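Local coordinates for putative GH105 family protein (Salmonella enterica subsp. enterica serovar Paratyphi A, PDB 3QWT) that is of unproven function but probably hydrolyses unsaturated uronic-acid-bearing saccharides, as relatives in glycoside hydrolase family GH105 do, on an alpha/alpha toroid scaffold, at residues Y6-K9 and L13-Q16; Q203-M206 and L212-H215; R232-L237 and N265-A270. One frame throughout, in Å; residues are numbered along the deposited sequence.

Interaction 1: Y6-K9 and L13-Q16; sequences YPVK and LLRQ
The guanidinium of Arg-15 meets the backbone of Lys-9 at its edge, with Lys-9 O lying in its plane. NH1 of Arg-15 stays 3.8 Å from Lys-9 O, too long for a hydrogen bond, and the closer approach is made by the aliphatic stem, Arg-15 CD standing 3.1 Å from Lys-9 O. Because the Arg-15 chain is extended from CG to NE, the stem passes alongside this carbonyl while the charged end continues away from 6-9. One residue earlier the pattern recurs, as Val-8 O sits 3.3 Å from Arg-15 CB. The apolar part of the contact joins Val-8 and Leu-14, whose side chains cross at about a right angle, with Val-8 CB 4.0 Å from Leu-14 CB. Val-8 CG1, anti to the carbonyl carbon (chi1 -68°), comes within 4.0 Å of Leu-14 CD1. Both segments belong to an irregular N-terminal arm ahead of helix 23-37, centred about 38 Å from the centre of the chain. The closest CA pairs, Val-8 with Leu-14 (5.3 Å) and Lys-9 with Arg-15 (5.0 Å), advance together, so the arm loops round and resumes its direction; Ser-11 OG accepts a hydrogen bond from Leu-14 N within that loop. The arm lies on the second subunit, where Leu-14 packs on Thr-157 and Tyr-6 on Ala-159 of that subunit.

Interaction 2: Q203-M206 and L212-H215; sequences QNLM and LWFH
Leu-205 and Phe-214 join the backbones by one hydrogen bond, Phe-214 N to Leu-205 O at 2.7 Å, nearly straight at the hydrogen (167°). Beside it Met-206 and Trp-213 form a single antiparallel beta bridge, their CA atoms 4.3 Å apart. The bridge begins exactly where the helix stops: Leu-205 is the last residue of helix 188-205, and Met-206 is the first to leave helical backbone angles. Trp-213 then lays its indole against the departing chain. Met-206 CA stands 3.9 Å from the centroid of the five-membered ring and only 5° off its normal, a CH-pi contact over the face, and Met-206 CB follows at 3.9 Å from Trp-213 CE2. The selenomethionine chain runs extended from a chi1 of 178°, crosses the indole at about a right angle and carries SE away from 212-215. At the six-membered ring, Leu-205 CB comes obliquely to within 3.5 Å of Trp-213 CE3. In the alpha/alpha toroid, the loop from helix 188-205 to strand 216-218, which pairs with strand 165-167, is closed at its base by this bridge. Next along, Leu-205 CD2 rests 3.5 Å from Phe-214 O. Phe-214 brings CB to 3.5 Å from Leu-205 O, so the hydrogen-bonded carbonyl is also lined by carbon. The CB of His-215 leaves the backbone away from 203-206; its ND1 and NE2 are hydrogen-bonded to Tyr-354 OH and Asp-169 OD2, respectively, which fixes the rotation of the imidazole.

Interaction 3: R232-L237 and N265-A270; sequences RGNSWL and NAQIAA
Asn-234 O is gripped from opposite faces of its carbonyl plane: Leu-237 N, in the same helix, donates at 2.8 Å, and Gln-267 NE2, from the facing helix, donates to Asn-234 O at 3.0 Å. The Gln-267 bond is fairly straight at the hydrogen (158°) but arrives above the plane, not on a lone pair. The other N-H of the same amide goes to the side chain, Gln-267 NE2 lying 3.2 Å from Asn-234 OD1, this time in the carbonyl plane and on a lone pair. Both acceptors lie close to the plane of the Gln-267 amide, which is turned 41° from that of Asn-234. Helices 231-248 and 255-272 are successive helices of the alpha/alpha toroid, and their CA atoms come no closer than 8.4 Å here, between Asn-234 and Gln-267. An extended Gln-267, its CG anti to the backbone N (chi1 -170°), spans that gap and places NE2 4.1 Å from Leu-237 CB. Outside partners complete this buried polar cluster. Thr-238 OG1 lies within hydrogen-bonding reach of Gln-267 OE1 and Asn-234 O, its single proton serving them in turn or shared. Asn-234 ND2 donates to Trp-230 O and OD1 also accepts from Trp-213 N, holding both ends of the amide.

How the interactions relate
Interactions 2 and 3 form one continuous buried region, their centres about 10 Å apart. Trp-213 N lies 2.8 Å from Asn-234 OD1, a probable hydrogen bond, so the side-chain oxygen of Asn-234, which also accepts from Gln-267, holds the bridge residue after helix 188-205. Leu-212 adds an apolar link, its CG 3.6 Å from Ala-270 CB. The side chain of His-215 is about 6 Å from a bound glycerol, probably from the crystallisation liquor, though it may mark a pocket beside interaction 2. Interaction 1 stands apart on the N-terminal arm, its centre about 46 Å from that of interaction 2 and about 36 Å from that of interaction 3, and it serves contact between subunits.

Interaction 1: Y6-K9 and L13-Q16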
ATOM      1  N   TYR A   6      47.551 -29.460 -10.604  1.00 68.91           N
ATOM      2  CA  TYR A   6      46.939 -29.192  -9.296  1.00 64.21           C
ATOM      3  C   TYR A   6      46.191 -30.384  -8.694  1.00 65.40           C
ATOM      4  O   TYR A   6      45.424 -31.052  -9.385  1.00 62.37           O
ATOM      5  CB  TYR A   6      45.984 -27.982  -9.374  1.00 65.18           C
ATOM      6  CG  TYR A   6      46.658 -26.664  -9.688  1.00 64.66           C
ATOM      7  CD1 TYR A   6      46.933 -25.748  -8.685  1.00 64.46           C
ATOM      8  CD2 TYR A   6      47.017 -26.337 -10.986  1.00 68.29           C
ATOM      9  CE1 TYR A   6      47.556 -24.546  -8.965  1.00 66.28           C
ATOM     10  CE2 TYR A   6      47.640 -25.136 -11.277  1.00 71.33           C
ATOM     11  CZ  TYR A   6      47.906 -24.245 -10.262  1.00 69.76           C
ATOM     12  OH  TYR A   6      48.526 -23.048 -10.544  1.00 72.93           O
ATOM     13  N   PRO A   7      46.376 -30.616  -7.382  1.00 66.61           N
ATOM     14  CA  PRO A   7      45.703 -31.665  -6.604  1.00 67.08           C
ATOM     15  C   PRO A   7      44.225 -31.353  -6.402  1.00 68.55           C
ATOM     16  O   PRO A   7      43.900 -30.306  -5.840  1.00 73.26           O
ATOM     17  CB  PRO A   7      46.407 -31.605  -5.245  1.00 67.93           C
ATOM     18  CG  PRO A   7      47.598 -30.706  -5.439  1.00 68.16           C
ATOM     19  CD  PRO A   7      47.232 -29.777  -6.533  1.00 65.98           C
ATOM     20  N   VAL A   8      43.340 -32.243  -6.832  1.00 61.92           N
ATOM     21  CA  VAL A   8      41.919 -31.973  -6.699  1.00 61.57           C
ATOM     22  C   VAL A   8      41.083 -33.175  -6.277  1.00 60.82           C
ATOM     23  O   VAL A   8      40.059 -33.010  -5.631  1.00 54.68           O
ATOM     24  CB  VAL A   8      41.331 -31.370  -8.002  1.00 53.65           C
ATOM     25  CG1 VAL A   8      41.879 -29.975  -8.244  1.00 46.30           C
ATOM     26  CG2 VAL A   8      41.622 -32.277  -9.203  1.00 57.38           C
ATOM     27  N   LYS A   9      41.501 -34.378  -6.647  1.00 66.00           N
ATOM     28  CA  LYS A   9      40.646 -35.550  -6.461  1.00 71.76           C
ATOM     29  C   LYS A   9      40.386 -35.837  -4.986  1.00 65.19           C
ATOM     30  O   LYS A   9      39.396 -36.468  -4.628  1.00 71.31           O
ATOM     31  CB  LYS A   9      41.241 -36.789  -7.149  1.00 82.20           C
ATOM     32  CG  LYS A   9      40.278 -37.977  -7.226  1.00 91.73           C
ATOM     33  CD  LYS A   9      40.969 -39.252  -7.717  1.00102.46           C
ATOM     34  CE  LYS A   9      39.984 -40.423  -7.864  1.00106.15           C
ATOM     35  NZ  LYS A   9      38.905 -40.171  -8.870  1.00104.94           N
ATOM     36  N   LEU A  13      35.493 -30.536  -2.156  1.00 62.95           N
ATOM     37  CA  LEU A  13      35.213 -29.194  -2.655  1.00 59.64           C
ATOM     38  C   LEU A  13      35.704 -28.981  -4.082  1.00 57.57           C
ATOM     39  O   LEU A  13      35.072 -28.265  -4.864  1.00 58.18           O
ATOM     40  CB  LEU A  13      35.836 -28.130  -1.748  1.00 62.24           C
ATOM     41  CG  LEU A  13      35.425 -28.078  -0.273  1.00 66.28           C
ATOM     42  CD1 LEU A  13      35.995 -26.835   0.409  1.00 62.64           C
ATOM     43  CD2 LEU A  13      33.915 -28.112  -0.128  1.00 66.32           C
ATOM     44  N   LEU A  14      36.829 -29.596  -4.426  1.00 58.66           N
ATOM     45  CA  LEU A  14      37.431 -29.373  -5.738  1.00 62.68           C
ATOM     46  C   LEU A  14      37.112 -30.419  -6.810  1.00 64.86           C
ATOM     47  O   LEU A  14      37.319 -30.164  -8.003  1.00 64.56           O
ATOM     48  CB  LEU A  14      38.950 -29.239  -5.608  1.00 60.50           C
ATOM     49  CG  LEU A  14      39.466 -27.981  -4.907  1.00 52.97           C
ATOM     50  CD1 LEU A  14      40.992 -28.011  -4.824  1.00 47.48           C
ATOM     51  CD2 LEU A  14      38.998 -26.731  -5.616  1.00 44.64           C
ATOM     52  N   ARG A  15      36.609 -31.582  -6.398  1.00 64.51           N
ATOM     53  CA  ARG A  15      36.559 -32.745  -7.293  1.00 65.72           C
ATOM     54  C   ARG A  15      35.194 -32.956  -7.952  1.00 67.49           C
ATOM     55  O   ARG A  15      34.164 -32.570  -7.402  1.00 70.12           O
ATOM     56  CB  ARG A  15      37.014 -34.024  -6.559  1.00 63.67           C
ATOM     57  CG  ARG A  15      35.899 -34.794  -5.874  1.00 64.24           C
ATOM     58  CD  ARG A  15      36.396 -35.559  -4.660  1.00 69.56           C
ATOM     59  NE  ARG A  15      35.280 -35.941  -3.796  1.00 77.53           N
ATOM     60  CZ  ARG A  15      35.395 -36.563  -2.623  1.00 79.50           C
ATOM     61  NH1 ARG A  15      36.588 -36.890  -2.145  1.00 75.80           N
ATOM     62  NH2 ARG A  15      34.307 -36.859  -1.921  1.00 80.96           N
ATOM     63  N   GLN A  16      35.199 -33.573  -9.132  1.00 64.78           N
ATOM     64  CA  GLN A  16      33.971 -33.830  -9.882  1.00 61.38           C
ATOM     65  C   GLN A  16      32.983 -34.666  -9.100  1.00 64.44           C
ATOM     66  O   GLN A  16      33.361 -35.421  -8.212  1.00 64.29           O
ATOM     67  CB  GLN A  16      34.273 -34.579 -11.174  1.00 64.42           C
ATOM     68  CG  GLN A  16      35.072 -33.814 -12.185  1.00 68.74           C
ATOM     69  CD  GLN A  16      35.466 -34.686 -13.359  1.00 75.61           C
ATOM     70  OE1 GLN A  16      35.802 -34.186 -14.431  1.00 76.26           O
ATOM     71  NE2 GLN A  16      35.428 -35.998 -13.159  1.00 75.75           N
TER

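Interaction 2: Q203-M206 and L212-H215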
ATOM      1  N   GLN A 203      -4.959 -34.456   9.548  1.00 34.00           N
ATOM      2  CA  GLN A 203      -5.704 -34.849  10.746  1.00 33.06           C
ATOM      3  C   GLN A 203      -6.183 -36.311  10.704  1.00 38.25           C
ATOM      4  O   GLN A 203      -6.083 -37.033  11.690  1.00 38.75           O
ATOM      5  CB  GLN A 203      -6.903 -33.922  10.948  1.00 31.05           C
ATOM      6  CG  GLN A 203      -7.790 -34.273  12.146  1.00 32.92           C
ATOM      7  CD  GLN A 203      -8.831 -33.184  12.427  1.00 37.13           C
ATOM      8  OE1 GLN A 203      -8.488 -32.000  12.574  1.00 37.38           O
ATOM      9  NE2 GLN A 203     -10.106 -33.576  12.490  1.00 30.31           N
ATOM     10  N   ASN A 204      -6.685 -36.742   9.552  1.00 35.78           N
ATOM     11  CA  ASN A 204      -7.390 -38.014   9.448  1.00 37.44           C
ATOM     12  C   ASN A 204      -6.542 -39.182   8.962  1.00 34.69           C
ATOM     13  O   ASN A 204      -6.882 -40.341   9.210  1.00 34.86           O
ATOM     14  CB  ASN A 204      -8.628 -37.881   8.539  1.00 40.39           C
ATOM     15  CG  ASN A 204      -9.770 -37.117   9.197  1.00 45.72           C
ATOM     16  OD1 ASN A 204      -9.867 -37.036  10.426  1.00 39.28           O
ATOM     17  ND2 ASN A 204     -10.653 -36.560   8.371  1.00 49.73           N
ATOM     18  N   LEU A 205      -5.445 -38.890   8.274  1.00 33.91           N
ATOM     19  CA  LEU A 205      -4.705 -39.948   7.590  1.00 36.08           C
ATOM     20  C   LEU A 205      -3.286 -40.161   8.116  1.00 37.46           C
ATOM     21  O   LEU A 205      -2.776 -41.275   8.073  1.00 43.13           O
ATOM     22  CB  LEU A 205      -4.696 -39.706   6.086  1.00 27.38           C
ATOM     23  CG  LEU A 205      -6.091 -39.785   5.456  1.00 36.80           C
ATOM     24  CD1 LEU A 205      -6.141 -39.068   4.101  1.00 36.46           C
ATOM     25  CD2 LEU A 205      -6.570 -41.243   5.317  1.00 35.98           C
HETATM   26  N   MSE A 206      -2.651 -39.103   8.611  1.00 31.97           N
HETATM   27  CA  MSE A 206      -1.316 -39.251   9.158  1.00 33.31           C
HETATM   28  C   MSE A 206      -1.328 -40.147  10.400  1.00 32.16           C
HETATM   29  O   MSE A 206      -2.219 -40.072  11.245  1.00 37.64           O
HETATM   30  CB  MSE A 206      -0.709 -37.893   9.503  1.00 41.31           C
HETATM   31  CG  MSE A 206       0.682 -38.005  10.134  1.00 47.24           C
HETATM   32 SE   MSE A 206       1.348 -36.340  10.941  0.57 41.35          SE
HETATM   33  CE  MSE A 206       2.919 -37.162  11.781  1.00 41.92           C
ATOM     34  N   LEU A 212       4.467 -42.168   8.998  1.00 34.41           N
ATOM     35  CA  LEU A 212       3.893 -42.564   7.719  1.00 37.53           C
ATOM     36  C   LEU A 212       2.379 -42.313   7.744  1.00 40.25           C
ATOM     37  O   LEU A 212       1.833 -41.916   8.776  1.00 41.88           O
ATOM     38  CB  LEU A 212       4.218 -44.035   7.419  1.00 33.63           C
ATOM     39  CG  LEU A 212       5.723 -44.324   7.379  1.00 38.92           C
ATOM     40  CD1 LEU A 212       6.041 -45.838   7.399  1.00 41.98           C
ATOM     41  CD2 LEU A 212       6.389 -43.631   6.186  1.00 29.51           C
ATOM     42  N   TRP A 213       1.704 -42.563   6.624  1.00 35.77           N
ATOM     43  CA  TRP A 213       0.272 -42.291   6.510  1.00 40.76           C
ATOM     44  C   TRP A 213      -0.589 -43.536   6.286  1.00 41.97           C
ATOM     45  O   TRP A 213      -0.154 -44.507   5.668  1.00 37.74           O
ATOM     46  CB  TRP A 213       0.016 -41.342   5.343  1.00 37.42           C
ATOM     47  CG  TRP A 213       0.331 -39.911   5.620  1.00 31.45           C
ATOM     48  CD1 TRP A 213       1.454 -39.413   6.201  1.00 33.51           C
ATOM     49  CD2 TRP A 213      -0.480 -38.783   5.274  1.00 28.95           C
ATOM     50  NE1 TRP A 213       1.385 -38.033   6.263  1.00 33.73           N
ATOM     51  CE2 TRP A 213       0.209 -37.627   5.696  1.00 27.69           C
ATOM     52  CE3 TRP A 213      -1.731 -38.642   4.662  1.00 31.66           C
ATOM     53  CZ2 TRP A 213      -0.312 -36.340   5.519  1.00 34.89           C
ATOM     54  CZ3 TRP A 213      -2.249 -37.370   4.481  1.00 31.13           C
ATOM     55  CH2 TRP A 213      -1.540 -36.229   4.918  1.00 33.21           C
ATOM     56  N   PHE A 214      -1.828 -43.484   6.762  1.00 34.30           N
ATOM     57  CA  PHE A 214      -2.791 -44.515   6.433  1.00 32.84           C
ATOM     58  C   PHE A 214      -3.435 -44.241   5.078  1.00 37.68           C
ATOM     59  O   PHE A 214      -3.636 -43.085   4.692  1.00 26.30           O
ATOM     60  CB  PHE A 214      -3.853 -44.606   7.523  1.00 41.79           C
ATOM     61  CG  PHE A 214      -3.303 -45.047   8.848  1.00 43.79           C
ATOM     62  CD1 PHE A 214      -2.725 -46.294   8.981  1.00 41.24           C
ATOM     63  CD2 PHE A 214      -3.337 -44.207   9.946  1.00 40.93           C
ATOM     64  CE1 PHE A 214      -2.198 -46.704  10.213  1.00 43.18           C
ATOM     65  CE2 PHE A 214      -2.812 -44.614  11.171  1.00 45.05           C
ATOM     66  CZ  PHE A 214      -2.243 -45.862  11.298  1.00 41.99           C
ATOM     67  N   HIS A 215      -3.777 -45.297   4.362  1.00 34.88           N
ATOM     68  CA  HIS A 215      -4.364 -45.108   3.040  1.00 43.44           C
ATOM     69  C   HIS A 215      -5.680 -44.327   3.093  1.00 40.82           C
ATOM     70  O   HIS A 215      -5.835 -43.320   2.396  1.00 37.19           O
ATOM     71  CB  HIS A 215      -4.563 -46.440   2.303  1.00 40.00           C
ATOM     72  CG  HIS A 215      -5.065 -46.271   0.905  1.00 46.15           C
ATOM     73  ND1 HIS A 215      -5.699 -47.280   0.211  1.00 46.52           N
ATOM     74  CD2 HIS A 215      -5.026 -45.203   0.073  1.00 47.26           C
ATOM     75  CE1 HIS A 215      -6.031 -46.837  -0.991  1.00 49.39           C
ATOM     76  NE2 HIS A 215      -5.632 -45.583  -1.100  1.00 49.83           N
TER

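Interaction 3: R232-L237 and N265-A270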
ATOM      1  N   ARG A 232       2.406 -46.563  -2.419  1.00 35.90           N
ATOM      2  CA  ARG A 232       2.042 -45.569  -3.427  1.00 36.97           C
ATOM      3  C   ARG A 232       1.292 -44.370  -2.810  1.00 38.40           C
ATOM      4  O   ARG A 232       1.598 -43.216  -3.109  1.00 43.88           O
ATOM      5  CB  ARG A 232       1.285 -46.191  -4.613  1.00 30.63           C
ATOM      6  CG  ARG A 232       0.860 -45.113  -5.636  1.00 40.14           C
ATOM      7  CD  ARG A 232       0.853 -45.603  -7.081  1.00 41.92           C
ATOM      8  NE  ARG A 232      -0.187 -46.599  -7.322  1.00 50.55           N
ATOM      9  CZ  ARG A 232       0.054 -47.875  -7.592  1.00 48.76           C
ATOM     10  NH1 ARG A 232      -0.953 -48.707  -7.792  1.00 52.65           N
ATOM     11  NH2 ARG A 232       1.302 -48.317  -7.671  1.00 52.86           N
ATOM     12  N   GLY A 233       0.337 -44.648  -1.926  1.00 38.51           N
ATOM     13  CA  GLY A 233      -0.443 -43.604  -1.290  1.00 37.35           C
ATOM     14  C   GLY A 233       0.418 -42.586  -0.565  1.00 42.79           C
ATOM     15  O   GLY A 233       0.212 -41.368  -0.696  1.00 39.32           O
ATOM     16  N   ASN A 234       1.376 -43.092   0.213  1.00 40.93           N
ATOM     17  CA  ASN A 234       2.313 -42.244   0.943  1.00 35.30           C
ATOM     18  C   ASN A 234       3.144 -41.391  -0.003  1.00 32.53           C
ATOM     19  O   ASN A 234       3.457 -40.219   0.270  1.00 36.73           O
ATOM     20  CB  ASN A 234       3.244 -43.110   1.794  1.00 29.46           C
ATOM     21  CG  ASN A 234       2.647 -43.434   3.136  1.00 37.39           C
ATOM     22  OD1 ASN A 234       2.907 -42.743   4.137  1.00 35.37           O
ATOM     23  ND2 ASN A 234       1.822 -44.478   3.173  1.00 37.66           N
ATOM     24  N   SER A 235       3.530 -42.036  -1.091  1.00 21.59           N
ATOM     25  CA  SER A 235       4.251 -41.438  -2.183  1.00 29.16           C
ATOM     26  C   SER A 235       3.536 -40.155  -2.644  1.00 31.78           C
ATOM     27  O   SER A 235       4.177 -39.131  -2.887  1.00 37.35           O
ATOM     28  CB  SER A 235       4.327 -42.486  -3.307  1.00 39.96           C
ATOM     29  OG  SER A 235       4.906 -42.006  -4.502  1.00 48.84           O
ATOM     30  N   TRP A 236       2.207 -40.213  -2.738  1.00 26.95           N
ATOM     31  CA  TRP A 236       1.438 -39.074  -3.220  1.00 30.89           C
ATOM     32  C   TRP A 236       1.713 -37.870  -2.333  1.00 36.26           C
ATOM     33  O   TRP A 236       1.579 -36.729  -2.762  1.00 30.73           O
ATOM     34  CB  TRP A 236      -0.064 -39.346  -3.207  1.00 22.39           C
ATOM     35  CG  TRP A 236      -0.482 -40.380  -4.113  1.00 29.33           C
ATOM     36  CD1 TRP A 236      -1.351 -41.376  -3.844  1.00 40.45           C
ATOM     37  CD2 TRP A 236      -0.061 -40.556  -5.467  1.00 31.10           C
ATOM     38  NE1 TRP A 236      -1.508 -42.179  -4.946  1.00 44.52           N
ATOM     39  CE2 TRP A 236      -0.726 -41.696  -5.959  1.00 36.23           C
ATOM     40  CE3 TRP A 236       0.814 -39.865  -6.313  1.00 37.29           C
ATOM     41  CZ2 TRP A 236      -0.533 -42.179  -7.257  1.00 33.99           C
ATOM     42  CZ3 TRP A 236       0.998 -40.338  -7.621  1.00 30.02           C
ATOM     43  CH2 TRP A 236       0.331 -41.483  -8.070  1.00 33.52           C
ATOM     44  N   LEU A 237       2.088 -38.123  -1.086  1.00 26.92           N
ATOM     45  CA  LEU A 237       2.313 -37.011  -0.178  1.00 33.27           C
ATOM     46  C   LEU A 237       3.714 -36.491  -0.295  1.00 30.95           C
ATOM     47  O   LEU A 237       3.934 -35.282  -0.264  1.00 33.26           O
ATOM     48  CB  LEU A 237       1.982 -37.376   1.266  1.00 44.80           C
ATOM     49  CG  LEU A 237       0.580 -36.845   1.520  1.00 54.67           C
ATOM     50  CD1 LEU A 237      -0.306 -37.969   1.990  1.00 62.66           C
ATOM     51  CD2 LEU A 237       0.606 -35.667   2.491  1.00 52.97           C
ATOM     52  N   ASN A 265       8.744 -34.010   6.926  1.00 32.83           N
ATOM     53  CA  ASN A 265       9.894 -34.535   7.657  1.00 38.87           C
ATOM     54  C   ASN A 265       9.603 -35.829   8.402  1.00 33.52           C
ATOM     55  O   ASN A 265      10.326 -36.809   8.263  1.00 43.47           O
ATOM     56  CB  ASN A 265      10.444 -33.485   8.620  1.00 43.60           C
ATOM     57  CG  ASN A 265      11.691 -32.831   8.095  1.00 43.61           C
ATOM     58  OD1 ASN A 265      12.800 -33.276   8.380  1.00 35.71           O
ATOM     59  ND2 ASN A 265      11.520 -31.777   7.298  1.00 45.55           N
ATOM     60  N   ALA A 266       8.538 -35.824   9.191  1.00 34.22           N
ATOM     61  CA  ALA A 266       8.146 -37.008   9.921  1.00 37.77           C
ATOM     62  C   ALA A 266       8.023 -38.183   8.950  1.00 41.69           C
ATOM     63  O   ALA A 266       8.415 -39.301   9.273  1.00 39.30           O
ATOM     64  CB  ALA A 266       6.841 -36.771  10.651  1.00 31.83           C
ATOM     65  N   GLN A 267       7.491 -37.930   7.754  1.00 38.03           N
ATOM     66  CA  GLN A 267       7.370 -39.009   6.775  1.00 38.63           C
ATOM     67  C   GLN A 267       8.727 -39.448   6.238  1.00 39.20           C
ATOM     68  O   GLN A 267       9.030 -40.625   6.204  1.00 37.48           O
ATOM     69  CB  GLN A 267       6.457 -38.654   5.597  1.00 33.68           C
ATOM     70  CG  GLN A 267       6.159 -39.889   4.727  1.00 32.72           C
ATOM     71  CD  GLN A 267       5.539 -39.552   3.386  1.00 41.05           C
ATOM     72  OE1 GLN A 267       6.082 -38.755   2.618  1.00 44.80           O
ATOM     73  NE2 GLN A 267       4.397 -40.166   3.094  1.00 37.01           N
ATOM     74  N   ILE A 268       9.531 -38.494   5.798  1.00 41.52           N
ATOM     75  CA  ILE A 268      10.803 -38.814   5.179  1.00 33.91           C
ATOM     76  C   ILE A 268      11.697 -39.579   6.177  1.00 33.42           C
ATOM     77  O   ILE A 268      12.324 -40.580   5.829  1.00 29.74           O
ATOM     78  CB  ILE A 268      11.440 -37.540   4.579  1.00 34.98           C
ATOM     79  CG1 ILE A 268      10.601 -37.060   3.371  1.00 34.38           C
ATOM     80  CG2 ILE A 268      12.856 -37.768   4.172  1.00 38.99           C
ATOM     81  CD1 ILE A 268      11.264 -35.977   2.482  1.00 25.50           C
ATOM     82  N   ALA A 269      11.699 -39.159   7.435  1.00 31.45           N
ATOM     83  CA  ALA A 269      12.453 -39.890   8.455  1.00 35.37           C
ATOM     84  C   ALA A 269      11.973 -41.332   8.572  1.00 39.69           C
ATOM     85  O   ALA A 269      12.785 -42.261   8.676  1.00 39.16           O
ATOM     86  CB  ALA A 269      12.378 -39.174   9.826  1.00 39.41           C
ATOM     87  N   ALA A 270      10.657 -41.531   8.556  1.00 40.48           N
ATOM     88  CA  ALA A 270      10.115 -42.887   8.687  1.00 41.78           C
ATOM     89  C   ALA A 270      10.412 -43.742   7.451  1.00 47.65           C
ATOM     90  O   ALA A 270      10.572 -44.973   7.541  1.00 51.03           O
ATOM     91  CB  ALA A 270       8.643 -42.848   8.972  1.00 39.96           C
TER